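Local structure of A151R (African swine fever virus Georgia 2007/1, 7CMA) at the interface of chains A and B. The protein is a zinc-binding non-structural protein of African swine fever virus that may dimerise through its long N-terminal helix and may act as an oxygenase. Coordinates in Å, arbitrary orientation; residue numbers count along the deposited sequence, not the author numbering. Chains: chain A/B, A151R.

The interface of chains A and B. Residues chain A 11-12, 15-16; chain B 5, 8-9, 12.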
loop_
_atom_site.group_PDB
_atom_site.type_symbol
_atom_site.label_atom_id
_atom_site.label_comp_id
_atom_site.label_asym_id
_atom_site.label_seq_id
_atom_site.Cartn_x
_atom_site.Cartn_y
_atom_site.Cartn_z
ATOM N N LEU A 11 3.864 -9.964 -6.605
ATOM C CA LEU A 11 4.989 -10.712 -5.979
ATOM C C LEU A 11 5.198 -10.199 -4.550
ATOM O O LEU A 11 5.563 -11.006 -3.681
ATOM C CB LEU A 11 6.254 -10.548 -6.825
ATOM C CG LEU A 11 6.215 -11.225 -8.196
ATOM C CD1 LEU A 11 7.583 -11.183 -8.861
ATOM C CD2 LEU A 11 5.720 -12.659 -8.083
ATOM N N LEU A 12 4.942 -8.913 -4.311
ATOM C CA LEU A 12 5.027 -8.307 -2.958
ATOM C C LEU A 12 3.882 -8.844 -2.084
ATOM O O LEU A 12 4.160 -9.238 -0.939
ATOM C CB LEU A 12 4.973 -6.783 -3.066
ATOM C CG LEU A 12 4.959 -6.048 -1.727
ATOM C CD1 LEU A 12 6.237 -6.327 -0.946
ATOM C CD2 LEU A 12 4.765 -4.552 -1.924
ATOM N N GLU A 15 4.852 -12.400 -1.152
ATOM C CA GLU A 15 5.912 -12.448 -0.113
ATOM C C GLU A 15 5.290 -12.134 1.254
ATOM O O GLU A 15 5.644 -12.817 2.234
ATOM C CB GLU A 15 7.050 -11.486 -0.453
ATOM C CG GLU A 15 8.393 -11.923 0.111
ATOM C CD GLU A 15 8.911 -13.254 -0.415
ATOM O OE1 GLU A 15 8.475 -13.678 -1.509
ATOM O OE2 GLU A 15 9.739 -13.873 0.279
ATOM N N LYS A 16 4.350 -11.185 1.303
ATOM C CA LYS A 16 3.750 -10.713 2.577
ATOM C C LYS A 16 2.766 -11.773 3.097
ATOM O O LYS A 16 2.803 -12.060 4.289
ATOM C CB LYS A 16 3.069 -9.355 2.386
ATOM C CG LYS A 16 4.015 -8.165 2.287
ATOM C CD LYS A 16 3.433 -6.870 2.824
ATOM C CE LYS A 16 3.095 -5.871 1.738
ATOM N NZ LYS A 16 2.005 -6.362 0.859
ATOM N N ILE B 5 11.147 -8.197 1.871
ATOM C CA ILE B 5 9.862 -7.450 1.729
ATOM C C ILE B 5 10.155 -5.944 1.809
ATOM O O ILE B 5 9.604 -5.200 0.983
ATOM C CB ILE B 5 8.832 -7.905 2.784
ATOM C CG1 ILE B 5 8.412 -9.362 2.569
ATOM C CG2 ILE B 5 7.630 -6.971 2.805
ATOM C CD1 ILE B 5 7.388 -9.865 3.565
ATOM N N MET B 8 11.735 -5.167 -1.569
ATOM C CA MET B 8 10.669 -5.235 -2.599
ATOM C C MET B 8 9.824 -3.960 -2.533
ATOM O O MET B 8 9.511 -3.416 -3.597
ATOM C CB MET B 8 9.770 -6.460 -2.396
ATOM C CG MET B 8 10.090 -7.594 -3.346
ATOM S SD MET B 8 8.999 -9.024 -3.117
ATOM C CE MET B 8 9.869 -9.864 -1.800
ATOM N N MET B 9 9.529 -3.474 -1.325
ATOM C CA MET B 9 8.709 -2.259 -1.098
ATOM C C MET B 9 9.449 -1.032 -1.644
ATOM O O MET B 9 8.786 -0.187 -2.275
ATOM C CB MET B 9 8.404 -2.062 0.389
ATOM C CG MET B 9 7.204 -2.871 0.868
ATOM S SD MET B 9 7.087 -2.949 2.680
ATOM C CE MET B 9 6.732 -1.232 3.053
ATOM N N LEU B 12 9.526 -1.146 -5.474
ATOM C CA LEU B 12 8.154 -0.872 -5.970
ATOM C C LEU B 12 7.879 0.636 -5.898
ATOM O O LEU B 12 7.362 1.184 -6.888
ATOM C CB LEU B 12 7.135 -1.657 -5.141
ATOM C CG LEU B 12 5.675 -1.396 -5.505
ATOM C CD1 LEU B 12 5.387 -1.844 -6.932
ATOM C CD2 LEU B 12 4.736 -2.082 -4.526
#
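A:Leu12 meets B:Leu12 where the N-terminal helices of the two chains, residues 3-28 in each, pack side by side in antiparallel fashion. The assembly is a two-fold symmetric pair, so each contact has its twin with the chains exchanged, and the Leu12 pair is its own; the pairing may also hold in solution. The patch is a leucine-, isoleucine- and methionine-lined helix face.

Next to the two-fold axis, at one end of this patch, the two Leu12 side chains cross at about a right angle, touching methyl to methyl with A:Leu12 CD2 3.6 Å from B:Leu12 CD2. In A:Leu12 CG stands anti to the backbone N (chi1 176°), which directs both methyls at chain B. CD2 meets B:Leu12, while CD1 enters a groove walled by B:Ile5, B:Met8 and B:Met9. There A:Leu12 CD1 lies 3.8 Å from B:Met8 CB, and the two side chains run past each other in opposite directions. B:Met9 offers its CG to both methyls of A:Leu12, 4.0 Å from CD1. A:Leu12 buries 85 Å² against chain B, more than any other residue of the patch.

Towards the start of the chain B helix, aliphatic stems of charged residues extend the apolar seam. B:Ile5 divides its branches among them: CG1 packs 3.5 Å from A:Glu15 CG, and CG2 turns to A:Lys16, 3.8 Å from its CG. The isoleucine CD1 reaches the backbone carbonyl of A:Glu15. A:Glu15 bends at chi2 (62°); its methylenes lie against B:Ile5 and B:Met8, and OE1 of the carboxylate stays beside the B:Met8 methyl.

B:Met8 reaches across the chain A helix between A:Leu11 and A:Glu15. Its chain is extended to the sulfur and then bends at chi3 (-85°). The B:Met8 and A:Glu15 side chains cross at about a right angle, with B:Met8 CE beside A:Glu15 CB at 3.5 Å; the still closer approach to CG is doubtful. The thioether SD of B:Met8 rests over the chain A backbone, near A:Leu11 O and 4.0 Å from A:Leu12 CA.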